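Local coordinates for protein lipocalin allergen (Canis lupus familiaris, PDB 4ODD) that is a secreted dog dander allergen of the lipocalin family that probably binds small molecules, at residues K78-I90 against A96-G108. Residues are numbered along the deposited sequence; the frame is centred on the assembly and turned at random.
Sequences KGEYNGGNYFRII and ALIGYDVNVDSKG
A beta hairpin in the wall of a lipocalin barrel pairs Asn85 with Asn103 and Phe87 with Asp101 on its inner face, where strands 84-90 and 96-104 run antiparallel at 151°. The backbone bonds come in reciprocal pairs at Gly84 with Val104, Tyr86 with Val102 and Arg88 with Tyr100, and Ile90 N donates to Ile98 O. On the face that carries Phe87, at the non-hydrogen-bonded pairs, a cluster of polar side chains illustrates how a sheet can secure a neighbouring turn. Asn103 ND2 reaches Asn85 OD1 at 2.8 Å and Asn82 O in the turn at 3.1 Å, approaching both carbonyls from above their planes; both acceptors lie near its own amide plane. The other end of the Asn85 amide gives its two N-H groups to Tyr81 O and Gly79 O, which fixes the rotation of the buried side chain. Further along, Phe87, whose CG is anti to the backbone N (chi1 -177°), carries its ring out toward the neighbouring strand, CZ lying 3.8 Å from Gly99 CA, while Asp101 CB sits at the ring edge, near its plane. On the other face, Tyr86 CE2 meets Val104 CG1 at its ring edge, while Ile90 lies alongside Tyr100. Strand 77-80 flanks the hairpin on one side and strand 110-118 on the other; Phe52 meets Phe87 edge-to-face, and Leu134 of helix 125-137 packs on Ile90 and Ile98.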
loop_
_atom_site.group_PDB
_atom_site.type_symbol
_atom_site.label_atom_id
_atom_site.label_comp_id
_atom_site.label_asym_id
_atom_site.label_seq_id
_atom_site.Cartn_x
_atom_site.Cartn_y
_atom_site.Cartn_z
ATOM N N LYS A 78 11.115 3.865 4.073
ATOM C CA LYS A 78 11.295 3.019 5.246
ATOM C C LYS A 78 10.487 3.626 6.383
ATOM O O LYS A 78 10.563 4.833 6.642
ATOM C CB LYS A 78 12.799 2.955 5.608
ATOM C CG LYS A 78 13.180 2.137 6.872
ATOM C CD LYS A 78 14.707 2.125 7.099
ATOM C CE LYS A 78 15.174 1.017 8.080
ATOM N NZ LYS A 78 16.629 0.651 7.889
ATOM N N GLY A 79 9.711 2.803 7.070
ATOM C CA GLY A 79 8.884 3.312 8.140
ATOM C C GLY A 79 8.332 2.215 9.020
ATOM O O GLY A 79 8.194 1.062 8.581
ATOM N N GLU A 80 8.013 2.570 10.265
ATOM C CA GLU A 80 7.521 1.589 11.216
ATOM C C GLU A 80 6.010 1.542 11.210
ATOM O O GLU A 80 5.335 2.558 11.273
ATOM C CB GLU A 80 8.050 1.877 12.619
ATOM C CG GLU A 80 8.001 0.685 13.566
ATOM C CD GLU A 80 9.095 -0.359 13.283
ATOM O OE1 GLU A 80 8.970 -1.517 13.776
ATOM O OE2 GLU A 80 10.075 -0.016 12.568
ATOM N N TYR A 81 5.487 0.332 11.107
ATOM C CA TYR A 81 4.066 0.067 11.245
ATOM C C TYR A 81 3.980 -1.443 11.250
ATOM O O TYR A 81 4.318 -2.089 10.255
ATOM C CB TYR A 81 3.255 0.637 10.078
ATOM C CG TYR A 81 1.883 0.017 9.968
ATOM C CD1 TYR A 81 0.836 0.452 10.782
ATOM C CD2 TYR A 81 1.635 -1.020 9.071
ATOM C CE1 TYR A 81 -0.435 -0.117 10.702
ATOM C CE2 TYR A 81 0.368 -1.620 8.983
ATOM C CZ TYR A 81 -0.676 -1.164 9.800
ATOM O OH TYR A 81 -1.946 -1.756 9.729
ATOM N N ASN A 82 3.562 -2.009 12.374
ATOM C CA ASN A 82 3.522 -3.454 12.507
ATOM C C ASN A 82 4.881 -4.038 12.141
ATOM O O ASN A 82 4.961 -5.027 11.421
ATOM C CB ASN A 82 2.460 -4.019 11.578
ATOM C CG ASN A 82 1.534 -5.017 12.266
ATOM O OD1 ASN A 82 0.707 -4.637 13.094
ATOM N ND2 ASN A 82 1.643 -6.292 11.891
ATOM N N GLY A 83 5.952 -3.418 12.625
ATOM C CA GLY A 83 7.293 -3.865 12.302
ATOM C C GLY A 83 7.976 -2.912 11.351
ATOM O O GLY A 83 7.505 -1.788 11.158
ATOM N N GLY A 84 9.082 -3.361 10.758
ATOM C CA GLY A 84 9.835 -2.564 9.805
ATOM C C GLY A 84 9.282 -2.745 8.409
ATOM O O GLY A 84 8.851 -3.834 8.031
ATOM N N ASN A 85 9.262 -1.659 7.651
ATOM C CA ASN A 85 8.743 -1.691 6.303
ATOM C C ASN A 85 9.712 -1.056 5.330
ATOM O O ASN A 85 10.270 0.001 5.600
ATOM C CB ASN A 85 7.383 -1.003 6.232
ATOM C CG ASN A 85 6.347 -1.689 7.069
ATOM O OD1 ASN A 85 5.751 -2.677 6.643
ATOM N ND2 ASN A 85 6.117 -1.175 8.272
ATOM N N TYR A 86 9.909 -1.726 4.204
ATOM C CA TYR A 86 10.729 -1.223 3.129
ATOM C C TYR A 86 9.824 -1.151 1.910
ATOM O O TYR A 86 9.406 -2.173 1.339
ATOM C CB TYR A 86 11.944 -2.133 2.921
ATOM C CG TYR A 86 12.778 -2.245 4.188
ATOM C CD1 TYR A 86 13.991 -1.564 4.319
ATOM C CD2 TYR A 86 12.330 -2.992 5.272
ATOM C CE1 TYR A 86 14.736 -1.642 5.496
ATOM C CE2 TYR A 86 13.065 -3.074 6.447
ATOM C CZ TYR A 86 14.260 -2.404 6.553
ATOM O OH TYR A 86 14.977 -2.490 7.717
ATOM N N PHE A 87 9.506 0.082 1.533
ATOM C CA PHE A 87 8.433 0.338 0.599
ATOM C C PHE A 87 8.926 1.019 -0.664
ATOM O O PHE A 87 9.872 1.822 -0.633
ATOM C CB PHE A 87 7.358 1.188 1.289
ATOM C CG PHE A 87 6.162 1.454 0.443
ATOM C CD1 PHE A 87 5.946 2.713 -0.098
ATOM C CD2 PHE A 87 5.254 0.443 0.168
ATOM C CE1 PHE A 87 4.830 2.963 -0.893
ATOM C CE2 PHE A 87 4.143 0.683 -0.628
ATOM C CZ PHE A 87 3.929 1.944 -1.157
ATOM N N ARG A 88 8.265 0.709 -1.775
ATOM C CA ARG A 88 8.620 1.298 -3.050
ATOM C C ARG A 88 7.380 1.548 -3.873
ATOM O O ARG A 88 6.468 0.734 -3.890
ATOM C CB ARG A 88 9.578 0.385 -3.823
ATOM C CG ARG A 88 11.010 0.336 -3.271
ATOM C CD ARG A 88 11.974 -0.320 -4.270
ATOM N NE ARG A 88 13.291 -0.630 -3.709
ATOM C CZ ARG A 88 14.241 0.267 -3.445
ATOM N NH1 ARG A 88 14.033 1.556 -3.662
ATOM N NH2 ARG A 88 15.406 -0.125 -2.942
ATOM N N ILE A 89 7.337 2.690 -4.543
ATOM C CA ILE A 89 6.345 2.913 -5.569
ATOM C C ILE A 89 6.862 2.232 -6.825
ATOM O O ILE A 89 7.944 2.551 -7.305
ATOM C CB ILE A 89 6.190 4.398 -5.855
ATOM C CG1 ILE A 89 5.992 5.161 -4.548
ATOM C CG2 ILE A 89 5.025 4.642 -6.809
ATOM C CD1 ILE A 89 4.858 4.630 -3.738
ATOM N N ILE A 90 6.103 1.288 -7.353
ATOM C CA ILE A 90 6.514 0.598 -8.566
ATOM C C ILE A 90 6.125 1.399 -9.814
ATOM O O ILE A 90 6.823 1.364 -10.825
ATOM C CB ILE A 90 5.870 -0.802 -8.664
ATOM C CG1 ILE A 90 6.245 -1.664 -7.452
ATOM C CG2 ILE A 90 6.275 -1.479 -9.950
ATOM C CD1 ILE A 90 7.727 -1.748 -7.219
ATOM N N ALA A 96 -3.722 6.062 -11.069
ATOM C CA ALA A 96 -3.316 4.856 -10.348
ATOM C C ALA A 96 -1.949 4.903 -9.629
ATOM O O ALA A 96 -1.132 5.804 -9.848
ATOM C CB ALA A 96 -3.407 3.640 -11.279
ATOM N N LEU A 97 -1.718 3.909 -8.772
ATOM C CA LEU A 97 -0.520 3.840 -7.951
ATOM C C LEU A 97 -0.252 2.390 -7.549
ATOM O O LEU A 97 -1.078 1.755 -6.899
ATOM C CB LEU A 97 -0.708 4.699 -6.702
ATOM C CG LEU A 97 0.532 4.943 -5.857
ATOM C CD1 LEU A 97 1.506 5.787 -6.648
ATOM C CD2 LEU A 97 0.155 5.632 -4.558
ATOM N N ILE A 98 0.896 1.864 -7.943
ATOM C CA ILE A 98 1.273 0.511 -7.531
ATOM C C ILE A 98 2.426 0.530 -6.515
ATOM O O ILE A 98 3.524 1.038 -6.802
ATOM C CB ILE A 98 1.675 -0.370 -8.727
ATOM C CG1 ILE A 98 0.500 -0.534 -9.688
ATOM C CG2 ILE A 98 2.155 -1.744 -8.242
ATOM C CD1 ILE A 98 0.839 -1.345 -10.924
ATOM N N GLY A 99 2.172 -0.017 -5.331
ATOM C CA GLY A 99 3.181 -0.041 -4.297
ATOM C C GLY A 99 3.616 -1.453 -3.972
ATOM O O GLY A 99 2.855 -2.416 -4.171
ATOM N N TYR A 100 4.847 -1.581 -3.480
ATOM C CA TYR A 100 5.341 -2.863 -3.001
ATOM C C TYR A 100 6.051 -2.689 -1.677
ATOM O O TYR A 100 7.063 -1.983 -1.591
ATOM C CB TYR A 100 6.293 -3.490 -4.005
ATOM C CG TYR A 100 6.778 -4.853 -3.584
ATOM C CD1 TYR A 100 5.881 -5.882 -3.322
ATOM C CD2 TYR A 100 8.136 -5.122 -3.461
ATOM C CE1 TYR A 100 6.344 -7.150 -2.939
ATOM C CE2 TYR A 100 8.595 -6.378 -3.085
ATOM C CZ TYR A 100 7.704 -7.376 -2.823
ATOM O OH TYR A 100 8.170 -8.606 -2.451
ATOM N N ASP A 101 5.514 -3.335 -0.647
ATOM C CA ASP A 101 6.105 -3.271 0.684
ATOM C C ASP A 101 6.787 -4.576 1.057
ATOM O O ASP A 101 6.349 -5.667 0.683
ATOM C CB ASP A 101 5.029 -2.973 1.734
ATOM C CG ASP A 101 5.616 -2.695 3.103
ATOM O OD1 ASP A 101 6.620 -1.959 3.181
ATOM O OD2 ASP A 101 5.067 -3.214 4.098
ATOM N N VAL A 102 7.869 -4.467 1.807
ATOM C CA VAL A 102 8.428 -5.636 2.450
ATOM C C VAL A 102 8.342 -5.371 3.940
ATOM O O VAL A 102 8.907 -4.414 4.455
ATOM C CB VAL A 102 9.889 -5.879 2.031
ATOM C CG1 VAL A 102 10.462 -7.021 2.822
ATOM C CG2 VAL A 102 9.980 -6.176 0.542
ATOM N N ASN A 103 7.614 -6.211 4.638
ATOM C CA ASN A 103 7.455 -6.033 6.060
ATOM C C ASN A 103 8.229 -7.075 6.821
ATOM O O ASN A 103 8.291 -8.250 6.422
ATOM C CB ASN A 103 5.986 -6.166 6.438
ATOM C CG ASN A 103 5.772 -6.054 7.914
ATOM O OD1 ASN A 103 5.521 -7.051 8.591
ATOM N ND2 ASN A 103 5.882 -4.847 8.434
ATOM N N VAL A 104 8.766 -6.636 7.952
ATOM C CA VAL A 104 9.513 -7.515 8.829
ATOM C C VAL A 104 9.064 -7.317 10.291
ATOM O O VAL A 104 9.122 -6.204 10.817
ATOM C CB VAL A 104 11.050 -7.265 8.629
ATOM C CG1 VAL A 104 11.414 -5.792 8.860
ATOM C CG2 VAL A 104 11.875 -8.194 9.494
ATOM N N ASP A 105 8.597 -8.379 10.946
ATOM C CA ASP A 105 8.215 -8.252 12.360
ATOM C C ASP A 105 9.390 -8.492 13.317
ATOM O O ASP A 105 10.524 -8.664 12.882
ATOM C CB ASP A 105 7.055 -9.169 12.707
ATOM C CG ASP A 105 7.391 -10.618 12.513
ATOM O OD1 ASP A 105 8.582 -10.991 12.679
ATOM O OD2 ASP A 105 6.456 -11.384 12.199
ATOM N N SER A 106 9.101 -8.497 14.615
ATOM C CA SER A 106 10.109 -8.655 15.662
ATOM C C SER A 106 10.880 -9.983 15.573
ATOM O O SER A 106 12.093 -10.020 15.775
ATOM C CB SER A 106 9.437 -8.561 17.034
ATOM O OG SER A 106 8.508 -9.630 17.221
ATOM N N LYS A 107 10.169 -11.070 15.298
ATOM C CA LYS A 107 10.803 -12.373 15.172
ATOM C C LYS A 107 11.460 -12.517 13.792
ATOM O O LYS A 107 11.921 -13.597 13.413
ATOM C CB LYS A 107 9.774 -13.493 15.394
ATOM C CG LYS A 107 9.019 -13.438 16.725
ATOM C CD LYS A 107 7.696 -14.243 16.679
ATOM C CE LYS A 107 7.920 -15.752 16.431
ATOM N NZ LYS A 107 6.713 -16.631 16.605
ATOM N N GLY A 108 11.480 -11.434 13.024
ATOM C CA GLY A 108 12.076 -11.454 11.699
ATOM C C GLY A 108 11.267 -12.073 10.553
ATOM O O GLY A 108 11.817 -12.277 9.460
#